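PDB 4EFI: 3-oxoacyl-(Acyl-carrier protein) synthase from Burkholderia xenovorans, which probably acts as a 3-oxoacyl-[acyl-carrier-protein] synthase, extending an acyl chain by carbon-carbon condensation. Local coordinates for residues A[23-27]-A[175-179]; A[310-315]-A[348-352]; A[8-14]-A[190-196]. All coordinates share one frame; numbering follows the deposited sequence.

Interaction 1. Residues A[23-27]-A[175-179]; sequences VSCVP and DAGTM
S24 brings its hydroxyl and T178 its methyl to the contact: S24 OG lies anti to its carbonyl carbon (chi1 -59°), and T178 has OG1 between its backbone N and carbonyl carbon (chi1 73°), which leaves CG2 anti to the carbonyl carbon and beside S24 OG. The hydroxyl S24 OG therefore rests 3.4 Å from the methyl T178 CG2, while T178 OG1 goes to V154 O on the next strand and S24 OG pairs with T311. The two strands are antiparallel neighbours in the six-stranded sheet, one of the two sheets of the thiolase fold. Their backbones are joined by four hydrogen bonds in two reciprocal pairs. V23 and M179 exchange N-H and C=O, with V23 N 2.9 Å from M179 O, and C25 and G177 do the same. Between these lies the non-hydrogen-bonded pair S24 and T178, where the carbonyl V23 O also takes a CA-H contact from T178 CA at 3.3 Å. The two faces are buried differently. V23, C25 and M179 point to helix 66-81, and their apolar or weakly polar side chains suit that packing; on the other face S24 rests on L308 and T178 on P307, both of helix 305-313. Farther along, V26 CG1 touches A176 CB at 3.9 Å, a small methyl that accepts a branched neighbour. P27, whose ring nitrogen has no hydrogen to give, follows the end of strand 17-26; its CD lies 3.4 Å from D175 O, and its ring crosses the D175 side chain at about a right angle. D175 OD2 is held by S159 OG and A60 N. The shortest of the four strand bonds, C25 N to G177 O at 2.7 Å, is almost straight, 176° at the hydrogen.

Interaction 2. Residues A[310-315]-A[348-352]; sequences ITTELK and IVDTI
T311 OG1 and T351 OG1 form a 2.8 Å hydrogen bond where helix 305-313 packs against strand 349-353, an outermost strand of the six-stranded sheet in the thiolase fold. Next to this bond, T312 sets its methyl CG2 3.5 Å from T351 OG1. The branched, apolar V349 points CB toward the helix and sets CG1 3.7 Å from T311 CA, also touching K315 CA and CB. The other end of K315 is polar: the chain runs extended past the V349 carbonyl, then bends at its last torsion (chi4 60°), so that K315 NZ donates to V349 O at 2.8 Å, close to the line of the C=O bond. D350 points away from the helix, yet its OD1 comes within 4.3 Å of K315 NZ; this is too long for a salt bridge, though the opposite charges probably attract. In the next shell, a water donates to T311 O and also hydrogen-bonds to T351 OG1, so T351 OG1 has two partners. T311 OG1 in turn is tied to L308 O one helical turn back, a common habit of threonine in helices, which probably helps fix its rotation. On the far side, T312 OG1 is approached by N294 ND2 and donates to E313 OE2 at 2.7 Å, using the lone pair anti to the other carboxylate oxygen.

Interaction 3. Residues A[8-14]-A[190-196]; sequences AGRELRT and AAHFIIG
L12 O is gripped twice: it accepts F193 N at 2.9 Å and a water that donates to it at 2.8 Å. The same water lies in plane at the H192 ring edge, 2.7 Å from H192 ND1, so it bridges carbonyl and imidazole. The F193 N to L12 O bond belongs to an antiparallel strand pair in the five-stranded sheet of the thiolase fold, in which R10 with I195, L12 with F193 and T14 with A191 each exchange two backbone bonds. Side chains alternate between two faces. On one, R13 CG is anti to the backbone N (chi1 177°) and the chain stays extended to NE, which lays it along H192, guanidinium nearly perpendicular to the ring, with A190 CB over one guanidinium face; E11 lies alongside I194, and both charged residues suit an edge strand. On the other, L12 CD1 meets I195 CD1 at 3.8 Å, and T14 OG1 approaches the F193 ring edge in plane, 3.5 Å from F193 CE1, beside the small A191. G9 suits its place because a CB there would jam against A8 O and clash with I194 CG2. Strand 10-15 is outermost, with 190-197 between it and 335-343. Helix 130-143 packs on the L12, T14 and I195 face, where W136 meets F193 edge-to-face, and helix 235-257 lies against E11 and I194, with R252 salt-bridged to E11.

Overall arrangement
Interactions 1 and 2 both reach one sheet of the thiolase fold: strand 17-26 lies between strands 176-184 and 349-353, and S24 of interaction 1 also bonds to interaction 2. Interaction 3 belongs to the other sheet, its centre about 26 Å from that of interaction 1, although strands 10-15 and 17-26 follow each other in the chain, as do 176-184 and 190-197. Interaction 1 is buried and held mainly by backbone hydrogen bonds and small side chains. Interaction 2, a partly buried helix-on-strand contact, relies on side-chain hydroxyls, a lysine and a water. Interaction 3 repeats the antiparallel pairing of interaction 1 at a sheet edge, where charged residues and water join the apolar packing.

Interaction 1. Residues A[23-27]-A[175-179]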
loop_
_atom_site.group_PDB
_atom_site.type_symbol
_atom_site.label_atom_id
_atom_site.label_comp_id
_atom_site.label_asym_id
_atom_site.label_seq_id
_atom_site.Cartn_x
_atom_site.Cartn_y
_atom_site.Cartn_z
ATOM N N VAL A 23 10.668 -4.857 4.842
ATOM C CA VAL A 23 10.979 -3.828 5.825
ATOM C C VAL A 23 10.182 -2.556 5.511
ATOM O O VAL A 23 10.084 -2.142 4.332
ATOM C CB VAL A 23 12.480 -3.485 5.857
ATOM C CG1 VAL A 23 12.777 -2.330 6.798
ATOM C CG2 VAL A 23 13.285 -4.708 6.262
ATOM N N SER A 24 9.671 -1.913 6.546
ATOM C CA SER A 24 8.995 -0.619 6.422
ATOM C C SER A 24 9.832 0.435 7.108
ATOM O O SER A 24 10.435 0.157 8.157
ATOM C CB SER A 24 7.625 -0.650 7.087
ATOM O OG SER A 24 6.785 -1.639 6.522
ATOM N N CYS A 25 9.820 1.643 6.570
ATOM C CA CYS A 25 10.463 2.803 7.185
ATOM C C CYS A 25 9.448 3.935 7.253
ATOM O O CYS A 25 8.843 4.332 6.237
ATOM C CB CYS A 25 11.680 3.256 6.372
ATOM S SG CYS A 25 12.514 4.703 7.080
ATOM N N VAL A 26 9.241 4.469 8.446
ATOM C CA VAL A 26 8.337 5.588 8.674
ATOM C C VAL A 26 9.109 6.816 9.147
ATOM O O VAL A 26 10.155 6.699 9.780
ATOM C CB VAL A 26 7.232 5.252 9.701
ATOM C CG1 VAL A 26 6.345 4.174 9.156
ATOM C CG2 VAL A 26 7.816 4.846 11.084
ATOM N N PRO A 27 8.611 8.019 8.844
ATOM C CA PRO A 27 9.208 9.223 9.429
ATOM C C PRO A 27 9.226 9.129 10.942
ATOM O O PRO A 27 8.294 8.653 11.566
ATOM C CB PRO A 27 8.280 10.350 8.929
ATOM C CG PRO A 27 7.748 9.822 7.649
ATOM C CD PRO A 27 7.525 8.344 7.916
ATOM N N ASP A 175 2.432 8.809 6.456
ATOM C CA ASP A 175 3.460 8.509 5.468
ATOM C C ASP A 175 4.258 7.259 5.840
ATOM O O ASP A 175 4.537 7.020 7.012
ATOM C CB ASP A 175 4.419 9.691 5.338
ATOM C CG ASP A 175 3.734 10.953 4.857
ATOM O OD1 ASP A 175 2.662 10.853 4.231
ATOM O OD2 ASP A 175 4.278 12.046 5.098
ATOM N N ALA A 176 4.576 6.443 4.841
ATOM C CA ALA A 176 5.459 5.300 5.029
ATOM C C ALA A 176 6.082 4.871 3.706
ATOM O O ALA A 176 5.514 5.103 2.645
ATOM C CB ALA A 176 4.693 4.142 5.647
ATOM N N GLY A 177 7.230 4.209 3.784
ATOM C CA GLY A 177 7.862 3.601 2.629
ATOM C C GLY A 177 8.278 2.185 2.979
ATOM O O GLY A 177 8.608 1.910 4.127
ATOM N N THR A 178 8.261 1.283 2.004
ATOM C CA THR A 178 8.560 -0.123 2.283
ATOM C C THR A 178 9.369 -0.724 1.159
ATOM O O THR A 178 9.358 -0.251 0.015
ATOM C CB THR A 178 7.273 -0.948 2.468
ATOM O OG1 THR A 178 6.613 -1.143 1.208
ATOM C CG2 THR A 178 6.323 -0.287 3.446
ATOM N N MET A 179 10.113 -1.771 1.502
ATOM C CA MET A 179 10.807 -2.583 0.520
ATOM C C MET A 179 10.500 -4.048 0.789
ATOM O O MET A 179 10.670 -4.506 1.913
ATOM C CB MET A 179 12.326 -2.318 0.533
ATOM C CG MET A 179 13.033 -2.880 -0.702
ATOM S SD MET A 179 12.737 -1.868 -2.187
ATOM C CE MET A 179 13.975 -0.608 -1.967
#

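Interaction 2. Residues A[310-315]-A[348-352]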
loop_
_atom_site.group_PDB
_atom_site.type_symbol
_atom_site.label_atom_id
_atom_site.label_comp_id
_atom_site.label_asym_id
_atom_site.label_seq_id
_atom_site.Cartn_x
_atom_site.Cartn_y
_atom_site.Cartn_z
ATOM N N ILE A 310 1.968 -5.764 7.487
ATOM C CA ILE A 310 2.741 -6.992 7.654
ATOM C C ILE A 310 3.846 -6.772 8.672
ATOM O O ILE A 310 4.025 -7.572 9.580
ATOM C CB ILE A 310 3.345 -7.468 6.316
ATOM C CG1 ILE A 310 2.226 -7.861 5.361
ATOM C CG2 ILE A 310 4.338 -8.622 6.523
ATOM C CD1 ILE A 310 2.662 -8.127 3.948
ATOM N N THR A 311 4.625 -5.703 8.523
ATOM C CA THR A 311 5.786 -5.548 9.400
ATOM C C THR A 311 5.412 -5.205 10.833
ATOM O O THR A 311 6.053 -5.697 11.767
ATOM C CB THR A 311 6.860 -4.571 8.850
ATOM O OG1 THR A 311 6.360 -3.226 8.815
ATOM C CG2 THR A 311 7.304 -4.976 7.469
ATOM N N THR A 312 4.398 -4.381 11.044
ATOM C CA THR A 312 4.045 -3.982 12.395
ATOM C C THR A 312 3.184 -5.018 13.116
ATOM O O THR A 312 3.231 -5.088 14.352
ATOM C CB THR A 312 3.341 -2.603 12.474
ATOM O OG1 THR A 312 2.028 -2.682 11.920
ATOM C CG2 THR A 312 4.122 -1.533 11.776
ATOM N N GLU A 313 2.407 -5.824 12.384
ATOM C CA GLU A 313 1.460 -6.737 13.036
ATOM C C GLU A 313 1.854 -8.206 12.959
ATOM O O GLU A 313 1.446 -8.981 13.836
ATOM C CB GLU A 313 0.042 -6.565 12.468
ATOM C CG GLU A 313 -0.509 -5.146 12.513
ATOM C CD GLU A 313 -0.345 -4.477 13.853
ATOM O OE1 GLU A 313 -0.975 -4.951 14.826
ATOM O OE2 GLU A 313 0.377 -3.459 13.957
ATOM N N LEU A 314 2.617 -8.606 11.947
ATOM C CA LEU A 314 2.873 -10.024 11.714
ATOM C C LEU A 314 4.322 -10.443 11.879
ATOM O O LEU A 314 4.638 -11.620 11.680
ATOM C CB LEU A 314 2.365 -10.456 10.330
ATOM C CG LEU A 314 0.863 -10.320 10.064
ATOM C CD1 LEU A 314 0.497 -10.847 8.683
ATOM C CD2 LEU A 314 0.054 -11.054 11.124
ATOM N N LYS A 315 5.195 -9.540 12.330
ATOM C CA LYS A 315 6.611 -9.885 12.503
ATOM C C LYS A 315 6.830 -11.120 13.368
ATOM O O LYS A 315 7.544 -12.049 12.983
ATOM C CB LYS A 315 7.359 -8.689 13.113
ATOM C CG LYS A 315 8.813 -8.954 13.506
ATOM C CD LYS A 315 9.476 -7.659 14.024
ATOM C CE LYS A 315 10.867 -7.889 14.581
ATOM N NZ LYS A 315 11.799 -8.443 13.559
ATOM N N ILE A 348 13.498 -11.623 8.326
ATOM C CA ILE A 348 13.698 -10.212 8.025
ATOM C C ILE A 348 12.349 -9.581 7.753
ATOM O O ILE A 348 11.871 -9.517 6.611
ATOM C CB ILE A 348 14.705 -9.978 6.872
ATOM C CG1 ILE A 348 15.997 -10.745 7.153
ATOM C CG2 ILE A 348 15.013 -8.504 6.703
ATOM C CD1 ILE A 348 16.648 -10.394 8.507
ATOM N N VAL A 349 11.701 -9.176 8.834
ATOM C CA VAL A 349 10.441 -8.454 8.819
ATOM C C VAL A 349 10.613 -7.384 9.887
ATOM O O VAL A 349 10.770 -7.717 11.068
ATOM C CB VAL A 349 9.267 -9.361 9.210
ATOM C CG1 VAL A 349 7.965 -8.564 9.249
ATOM C CG2 VAL A 349 9.169 -10.547 8.259
ATOM N N ASP A 350 10.638 -6.107 9.525
ATOM C CA ASP A 350 11.008 -5.065 10.481
ATOM C C ASP A 350 10.395 -3.732 10.111
ATOM O O ASP A 350 10.043 -3.519 8.967
ATOM C CB ASP A 350 12.524 -4.937 10.560
ATOM C CG ASP A 350 13.030 -4.770 11.989
ATOM O OD1 ASP A 350 12.274 -4.276 12.869
ATOM O OD2 ASP A 350 14.193 -5.154 12.222
ATOM N N THR A 351 10.276 -2.864 11.108
ATOM C CA THR A 351 9.792 -1.502 10.946
ATOM C C THR A 351 10.826 -0.588 11.589
ATOM O O THR A 351 11.163 -0.769 12.770
ATOM C CB THR A 351 8.426 -1.273 11.616
ATOM O OG1 THR A 351 7.508 -2.291 11.208
ATOM C CG2 THR A 351 7.882 0.069 11.245
ATOM N N ILE A 352 11.378 0.349 10.822
ATOM C CA ILE A 352 12.390 1.283 11.296
ATOM C C ILE A 352 11.877 2.698 11.072
ATOM O O ILE A 352 10.872 2.903 10.398
ATOM C CB ILE A 352 13.737 1.092 10.556
ATOM C CG1 ILE A 352 13.585 1.318 9.046
ATOM C CG2 ILE A 352 14.270 -0.320 10.807
ATOM C CD1 ILE A 352 14.906 1.350 8.279
HETATM O O HOH W 1 7.837 -4.163 13.206
#

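Interaction 3. Residues A[8-14]-A[190-196]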
loop_
_atom_site.group_PDB
_atom_site.type_symbol
_atom_site.label_atom_id
_atom_site.label_comp_id
_atom_site.label_asym_id
_atom_site.label_seq_id
_atom_site.Cartn_x
_atom_site.Cartn_y
_atom_site.Cartn_z
ATOM N N ALA A 8 -15.297 -9.060 -12.860
ATOM C CA ALA A 8 -14.959 -8.393 -11.606
ATOM C C ALA A 8 -13.432 -8.352 -11.337
ATOM O O ALA A 8 -12.965 -8.122 -10.215
ATOM C CB ALA A 8 -15.697 -9.078 -10.467
ATOM N N GLY A 9 -12.661 -8.566 -12.393
ATOM C CA GLY A 9 -11.216 -8.444 -12.346
ATOM C C GLY A 9 -10.544 -9.642 -12.984
ATOM O O GLY A 9 -11.117 -10.721 -13.046
ATOM N N ARG A 10 -9.344 -9.409 -13.503
ATOM C CA ARG A 10 -8.518 -10.443 -14.128
ATOM C C ARG A 10 -7.947 -11.376 -13.080
ATOM O O ARG A 10 -7.351 -10.912 -12.108
ATOM C CB ARG A 10 -7.366 -9.792 -14.931
ATOM C CG ARG A 10 -6.404 -10.807 -15.619
ATOM C CD ARG A 10 -5.470 -10.124 -16.651
ATOM N NE ARG A 10 -6.357 -9.513 -17.595
ATOM C CZ ARG A 10 -6.927 -10.111 -18.632
ATOM N NH1 ARG A 10 -6.535 -11.300 -19.072
ATOM N NH2 ARG A 10 -7.845 -9.458 -19.279
ATOM N N GLU A 11 -8.090 -12.679 -13.285
ATOM C CA GLU A 11 -7.568 -13.703 -12.377
ATOM C C GLU A 11 -6.233 -14.234 -12.878
ATOM O O GLU A 11 -6.110 -14.629 -14.037
ATOM C CB GLU A 11 -8.583 -14.837 -12.242
ATOM C CG GLU A 11 -9.896 -14.310 -11.719
ATOM C CD GLU A 11 -11.022 -15.316 -11.697
ATOM O OE1 GLU A 11 -10.794 -16.535 -11.937
ATOM O OE2 GLU A 11 -12.169 -14.868 -11.456
ATOM N N LEU A 12 -5.237 -14.215 -11.999
ATOM C CA LEU A 12 -3.844 -14.482 -12.354
ATOM C C LEU A 12 -3.245 -15.453 -11.352
ATOM O O LEU A 12 -3.629 -15.463 -10.192
ATOM C CB LEU A 12 -3.030 -13.187 -12.336
ATOM C CG LEU A 12 -3.486 -12.157 -13.356
ATOM C CD1 LEU A 12 -3.020 -10.766 -12.944
ATOM C CD2 LEU A 12 -2.956 -12.531 -14.737
ATOM N N ARG A 13 -2.308 -16.267 -11.800
ATOM C CA ARG A 13 -1.655 -17.263 -10.961
ATOM C C ARG A 13 -0.159 -17.241 -11.252
ATOM O O ARG A 13 0.254 -17.203 -12.418
ATOM C CB ARG A 13 -2.211 -18.664 -11.240
ATOM C CG ARG A 13 -1.541 -19.785 -10.458
ATOM C CD ARG A 13 -1.881 -21.132 -11.113
ATOM N NE ARG A 13 -1.286 -22.281 -10.432
ATOM C CZ ARG A 13 -0.020 -22.659 -10.572
ATOM N NH1 ARG A 13 0.794 -21.964 -11.356
ATOM N NH2 ARG A 13 0.433 -23.725 -9.926
ATOM N N THR A 14 0.662 -17.252 -10.207
ATOM C CA THR A 14 2.097 -17.400 -10.387
ATOM C C THR A 14 2.595 -18.591 -9.560
ATOM O O THR A 14 1.923 -19.072 -8.640
ATOM C CB THR A 14 2.884 -16.136 -9.970
ATOM O OG1 THR A 14 2.717 -15.895 -8.573
ATOM C CG2 THR A 14 2.403 -14.919 -10.710
ATOM N N ALA A 190 1.541 -22.158 -5.160
ATOM C CA ALA A 190 1.050 -21.142 -6.101
ATOM C C ALA A 190 0.549 -19.889 -5.384
ATOM O O ALA A 190 0.053 -19.965 -4.255
ATOM C CB ALA A 190 -0.046 -21.702 -6.950
ATOM N N ALA A 191 0.658 -18.748 -6.053
ATOM C CA ALA A 191 0.066 -17.511 -5.581
ATOM C C ALA A 191 -1.048 -17.122 -6.543
ATOM O O ALA A 191 -0.918 -17.306 -7.756
ATOM C CB ALA A 191 1.100 -16.410 -5.504
ATOM N N HIS A 192 -2.142 -16.592 -6.010
ATOM C CA HIS A 192 -3.302 -16.196 -6.809
ATOM C C HIS A 192 -3.597 -14.718 -6.609
ATOM O O HIS A 192 -3.465 -14.187 -5.494
ATOM C CB HIS A 192 -4.536 -17.000 -6.408
ATOM C CG HIS A 192 -4.378 -18.467 -6.617
ATOM N ND1 HIS A 192 -4.719 -19.091 -7.796
ATOM C CD2 HIS A 192 -3.868 -19.427 -5.814
ATOM C CE1 HIS A 192 -4.449 -20.382 -7.701
ATOM N NE2 HIS A 192 -3.935 -20.612 -6.507
ATOM N N PHE A 193 -3.993 -14.048 -7.691
ATOM C CA PHE A 193 -4.222 -12.612 -7.697
ATOM C C PHE A 193 -5.450 -12.302 -8.532
ATOM O O PHE A 193 -5.763 -13.017 -9.487
ATOM C CB PHE A 193 -3.051 -11.872 -8.330
ATOM C CG PHE A 193 -1.721 -12.199 -7.729
ATOM C CD1 PHE A 193 -0.964 -13.258 -8.213
ATOM C CD2 PHE A 193 -1.196 -11.441 -6.693
ATOM C CE1 PHE A 193 0.280 -13.547 -7.659
ATOM C CE2 PHE A 193 0.046 -11.726 -6.162
ATOM C CZ PHE A 193 0.776 -12.786 -6.630
ATOM N N ILE A 194 -6.142 -11.229 -8.156
ATOM C CA ILE A 194 -7.228 -10.661 -8.966
ATOM C C ILE A 194 -6.982 -9.172 -9.071
ATOM O O ILE A 194 -6.650 -8.524 -8.073
ATOM C CB ILE A 194 -8.623 -10.931 -8.370
ATOM C CG1 ILE A 194 -8.829 -12.439 -8.180
ATOM C CG2 ILE A 194 -9.706 -10.305 -9.271
ATOM C CD1 ILE A 194 -10.226 -12.827 -7.692
ATOM N N ILE A 195 -7.048 -8.623 -10.282
ATOM C CA ILE A 195 -6.769 -7.203 -10.498
ATOM C C ILE A 195 -7.859 -6.582 -11.355
ATOM O O ILE A 195 -8.134 -7.079 -12.455
ATOM C CB ILE A 195 -5.393 -6.961 -11.165
ATOM C CG1 ILE A 195 -4.256 -7.592 -10.353
ATOM C CG2 ILE A 195 -5.147 -5.469 -11.336
ATOM C CD1 ILE A 195 -2.877 -7.464 -11.027
ATOM N N GLY A 196 -8.522 -5.538 -10.857
ATOM C CA GLY A 196 -9.598 -4.882 -11.580
ATOM C C GLY A 196 -9.439 -3.380 -11.642
ATOM O O GLY A 196 -8.750 -2.795 -10.810
HETATM O O HOH W 2 -5.500 -17.490 -9.834
#